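PDB 3DCX: bacterial Pleckstrin homology domain-containing protein from Shewanella loihica PV-4, which is of unknown function but adopts a bacterial pleckstrin-homology fold and is seen in an assembly of five copies. Local coordinates for residues 41-47 with 58-64. Residues are numbered along the deposited sequence; the frame is centred on the assembly and turned at random.
Sequences NKRLILI and SYHSVPY
Tyr64 lays one face of its ring over the backbone N of Leu44, while its CE1 touches Leu44 CD2 at 3.6 Å. It covers the open end, away from the connecting turn, of the last beta hairpin in the antiparallel meander of this PH domain. Strands 43-47 and 58-63 run at 162°, axes 4.3 Å apart, extended (phi/psi near -105/115 mid-strand), and show how a regular ladder sorts side chains by parity. Leu44 faces Val62 and Leu46 faces His60 in hydrogen-bonded pairs: Leu44 N to Val62 O and Val62 N to Leu44 O are both 2.7 Å, Leu46 N to His60 O is 2.8 Å and His60 N to Leu46 O is 2.9 Å. Tyr64 leaves the strand (-62/-31), its N weakly hydrogen-bonded to Lys42 O at 3.4 Å. Leu44 and Val62 also pack against strand 82-88 of the second sheet. The non-hydrogen-bonded pairs Arg43-Pro63, Ile45-Ser61 and Ile47-Tyr59 (CA-CA 3.8, 4.6 and 4.7 Å) occupy the other face, where Ile47 CG1 makes a CH-pi contact 4.1 Å from the Tyr59 ring centroid. Residues 58-61 pair with an antiparallel strand of the second subunit, extending the sheet across the interface; His60 NE2 hydrogen-bonds His69 of that subunit. Arg43 (chi1 p, chi2 and chi3 t), also salt-bridged to Glu24, slants diagonally so that its NH1 donates to Ser61 OG at 2.8 Å.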
ATOM      1  N   ASN A  41      13.726  -6.051 -16.051  1.00 27.66           N
ATOM      2  CA  ASN A  41      14.316  -5.392 -14.883  1.00 28.00           C
ATOM      3  C   ASN A  41      13.313  -4.575 -14.024  1.00 28.75           C
ATOM      4  O   ASN A  41      13.696  -4.021 -13.005  1.00 27.02           O
ATOM      5  CB  ASN A  41      15.536  -4.546 -15.264  1.00 27.80           C
ATOM      6  CG  ASN A  41      15.220  -3.430 -16.194  1.00 30.65           C
ATOM      7  OD1 ASN A  41      14.179  -3.399 -16.854  1.00 27.46           O
ATOM      8  ND2 ASN A  41      16.136  -2.490 -16.271  1.00 32.05           N
ATOM      9  N   LYS A  42      12.051  -4.514 -14.441  1.00 29.97           N
ATOM     10  CA  LYS A  42      11.000  -3.718 -13.782  1.00 29.05           C
ATOM     11  C   LYS A  42       9.769  -4.523 -13.347  1.00 27.69           C
ATOM     12  O   LYS A  42       9.018  -4.100 -12.468  1.00 25.55           O
ATOM     13  CB  LYS A  42      10.506  -2.658 -14.743  1.00 29.91           C
ATOM     14  CG  LYS A  42      11.561  -1.770 -15.334  1.00 32.58           C
ATOM     15  CD  LYS A  42      11.995  -0.711 -14.389  1.00 40.52           C
ATOM     16  CE  LYS A  42      12.823   0.335 -15.111  1.00 46.49           C
ATOM     17  NZ  LYS A  42      13.863   0.835 -14.206  1.00 47.89           N
ATOM     18  N   ARG A  43       9.525  -5.643 -14.003  1.00 25.39           N
ATOM     19  CA  ARG A  43       8.293  -6.399 -13.767  1.00 25.08           C
ATOM     20  C   ARG A  43       8.393  -7.809 -14.290  1.00 24.78           C
ATOM     21  O   ARG A  43       9.257  -8.132 -15.090  1.00 24.93           O
ATOM     22  CB  ARG A  43       7.104  -5.712 -14.480  1.00 24.93           C
ATOM     23  CG  ARG A  43       7.342  -5.531 -15.977  1.00 23.01           C
ATOM     24  CD  ARG A  43       6.113  -5.107 -16.799  1.00 25.97           C
ATOM     25  NE  ARG A  43       6.588  -4.398 -18.001  1.00 25.66           N
ATOM     26  CZ  ARG A  43       5.819  -3.814 -18.912  1.00 26.42           C
ATOM     27  NH1 ARG A  43       4.487  -3.866 -18.842  1.00 27.11           N
ATOM     28  NH2 ARG A  43       6.388  -3.167 -19.923  1.00 26.62           N
ATOM     29  N   LEU A  44       7.444  -8.638 -13.881  1.00 26.95           N
ATOM     30  CA  LEU A  44       7.139  -9.843 -14.616  1.00 27.04           C
ATOM     31  C   LEU A  44       6.025  -9.496 -15.592  1.00 29.78           C
ATOM     32  O   LEU A  44       5.117  -8.720 -15.255  1.00 30.41           O
ATOM     33  CB  LEU A  44       6.664 -10.946 -13.698  1.00 27.54           C
ATOM     34  CG  LEU A  44       7.451 -11.169 -12.408  1.00 29.34           C
ATOM     35  CD1 LEU A  44       6.676 -12.166 -11.547  1.00 30.99           C
ATOM     36  CD2 LEU A  44       8.866 -11.646 -12.672  1.00 26.66           C
ATOM     37  N   ILE A  45       6.112 -10.057 -16.796  1.00 27.68           N
ATOM     38  CA  ILE A  45       5.024 -10.065 -17.756  1.00 27.58           C
ATOM     39  C   ILE A  45       4.557 -11.518 -17.911  1.00 30.30           C
ATOM     40  O   ILE A  45       5.340 -12.424 -18.264  1.00 28.72           O
ATOM     41  CB  ILE A  45       5.417  -9.434 -19.106  1.00 27.65           C
ATOM     42  CG1 ILE A  45       6.015  -8.047 -18.888  1.00 27.80           C
ATOM     43  CG2 ILE A  45       4.159  -9.305 -20.050  1.00 28.50           C
ATOM     44  CD1 ILE A  45       6.684  -7.438 -20.154  1.00 30.99           C
ATOM     45  N   LEU A  46       3.291 -11.760 -17.591  1.00 29.54           N
ATOM     46  CA  LEU A  46       2.734 -13.081 -17.720  1.00 31.22           C
ATOM     47  C   LEU A  46       1.807 -13.049 -18.923  1.00 29.24           C
ATOM     48  O   LEU A  46       0.805 -12.335 -18.929  1.00 27.89           O
ATOM     49  CB  LEU A  46       1.998 -13.516 -16.446  1.00 33.84           C
ATOM     50  CG  LEU A  46       2.625 -13.239 -15.072  1.00 38.88           C
ATOM     51  CD1 LEU A  46       1.954 -14.124 -14.049  1.00 47.75           C
ATOM     52  CD2 LEU A  46       4.121 -13.449 -15.057  1.00 44.16           C
ATOM     53  N   ILE A  47       2.191 -13.784 -19.958  1.00 29.19           N
ATOM     54  CA  ILE A  47       1.439 -13.858 -21.213  1.00 28.78           C
ATOM     55  C   ILE A  47       0.679 -15.177 -21.299  1.00 29.78           C
ATOM     56  O   ILE A  47       1.285 -16.237 -21.494  1.00 29.99           O
ATOM     57  CB  ILE A  47       2.377 -13.734 -22.420  1.00 29.40           C
ATOM     58  CG1 ILE A  47       3.181 -12.426 -22.330  1.00 27.48           C
ATOM     59  CG2 ILE A  47       1.561 -13.833 -23.731  1.00 29.29           C
ATOM     60  CD1 ILE A  47       4.191 -12.205 -23.446  1.00 28.12           C
ATOM     61  N   SER A  58      -3.856 -12.440 -22.700  1.00 29.51           N
ATOM     62  CA  SER A  58      -3.634 -11.429 -21.695  1.00 26.52           C
ATOM     63  C   SER A  58      -2.160 -11.191 -21.415  1.00 26.64           C
ATOM     64  O   SER A  58      -1.348 -12.103 -21.411  1.00 28.62           O
ATOM     65  CB  SER A  58      -4.370 -11.742 -20.401  1.00 27.05           C
ATOM     66  OG  SER A  58      -4.077 -13.037 -19.974  1.00 33.03           O
ATOM     67  N   TYR A  59      -1.825  -9.938 -21.188  1.00 25.59           N
ATOM     68  CA  TYR A  59      -0.505  -9.562 -20.701  1.00 27.15           C
ATOM     69  C   TYR A  59      -0.710  -8.961 -19.313  1.00 25.16           C
ATOM     70  O   TYR A  59      -1.255  -7.861 -19.184  1.00 25.87           O
ATOM     71  CB  TYR A  59       0.146  -8.513 -21.615  1.00 28.11           C
ATOM     72  CG  TYR A  59       0.668  -8.971 -22.969  1.00 28.34           C
ATOM     73  CD1 TYR A  59       0.143 -10.062 -23.656  1.00 37.37           C
ATOM     74  CD2 TYR A  59       1.690  -8.271 -23.575  1.00 31.42           C
ATOM     75  CE1 TYR A  59       0.651 -10.435 -24.910  1.00 34.85           C
ATOM     76  CE2 TYR A  59       2.199  -8.626 -24.789  1.00 33.25           C
ATOM     77  CZ  TYR A  59       1.678  -9.685 -25.471  1.00 35.59           C
ATOM     78  OH  TYR A  59       2.239  -9.978 -26.701  1.00 35.83           O
ATOM     79  N   HIS A  60      -0.310  -9.711 -18.295  1.00 24.79           N
ATOM     80  CA  HIS A  60      -0.396  -9.281 -16.918  1.00 26.12           C
ATOM     81  C   HIS A  60       0.995  -8.826 -16.475  1.00 25.09           C
ATOM     82  O   HIS A  60       1.936  -9.629 -16.402  1.00 25.46           O
ATOM     83  CB  HIS A  60      -0.918 -10.433 -16.062  1.00 27.50           C
ATOM     84  CG  HIS A  60      -1.213 -10.049 -14.651  1.00 28.86           C
ATOM     85  ND1 HIS A  60      -1.398 -10.983 -13.658  1.00 41.80           N
ATOM     86  CD2 HIS A  60      -1.276  -8.841 -14.048  1.00 33.68           C
ATOM     87  CE1 HIS A  60      -1.606 -10.360 -12.508  1.00 47.44           C
ATOM     88  NE2 HIS A  60      -1.534  -9.058 -12.719  1.00 32.45           N
ATOM     89  N   SER A  61       1.123  -7.536 -16.184  1.00 23.64           N
ATOM     90  CA  SER A  61       2.367  -6.971 -15.625  1.00 24.79           C
ATOM     91  C   SER A  61       2.356  -6.961 -14.103  1.00 25.82           C
ATOM     92  O   SER A  61       1.440  -6.388 -13.468  1.00 23.38           O
ATOM     93  CB  SER A  61       2.597  -5.552 -16.133  1.00 24.81           C
ATOM     94  OG  SER A  61       2.715  -5.532 -17.548  1.00 24.83           O
ATOM     95  N   VAL A  62       3.370  -7.601 -13.521  1.00 25.47           N
ATOM     96  CA  VAL A  62       3.573  -7.580 -12.085  1.00 26.01           C
ATOM     97  C   VAL A  62       4.889  -6.884 -11.775  1.00 24.83           C
ATOM     98  O   VAL A  62       5.947  -7.519 -11.873  1.00 24.53           O
ATOM     99  CB  VAL A  62       3.550  -8.969 -11.462  1.00 25.83           C
ATOM    100  CG1 VAL A  62       3.484  -8.814  -9.921  1.00 24.55           C
ATOM    101  CG2 VAL A  62       2.362  -9.749 -11.986  1.00 23.41           C
ATOM    102  N   PRO A  63       4.833  -5.583 -11.439  1.00 23.95           N
ATOM    103  CA  PRO A  63       6.059  -4.911 -11.032  1.00 25.46           C
ATOM    104  C   PRO A  63       6.612  -5.603  -9.802  1.00 25.75           C
ATOM    105  O   PRO A  63       5.851  -6.118  -8.973  1.00 23.32           O
ATOM    106  CB  PRO A  63       5.611  -3.474 -10.729  1.00 26.99           C
ATOM    107  CG  PRO A  63       4.303  -3.320 -11.449  1.00 26.95           C
ATOM    108  CD  PRO A  63       3.678  -4.669 -11.410  1.00 25.90           C
ATOM    109  N   TYR A  64       7.926  -5.631  -9.684  1.00 25.67           N
ATOM    110  CA  TYR A  64       8.547  -6.328  -8.575  1.00 25.24           C
ATOM    111  C   TYR A  64       8.128  -5.710  -7.260  1.00 26.11           C
ATOM    112  O   TYR A  64       7.985  -6.405  -6.269  1.00 23.81           O
ATOM    113  CB  TYR A  64      10.059  -6.333  -8.724  1.00 24.58           C
ATOM    114  CG  TYR A  64      10.531  -7.195  -9.859  1.00 24.13           C
ATOM    115  CD1 TYR A  64      10.516  -8.584  -9.774  1.00 27.42           C
ATOM    116  CD2 TYR A  64      11.008  -6.622 -11.020  1.00 24.56           C
ATOM    117  CE1 TYR A  64      10.977  -9.383 -10.835  1.00 28.42           C
ATOM    118  CE2 TYR A  64      11.450  -7.409 -12.092  1.00 27.00           C
ATOM    119  CZ  TYR A  64      11.436  -8.782 -11.999  1.00 28.87           C
ATOM    120  OH  TYR A  64      11.898  -9.532 -13.075  1.00 26.97           O
TER
HETATM  121  O   HOH W   1      -1.653 -13.206 -18.215  1.00 26.38           O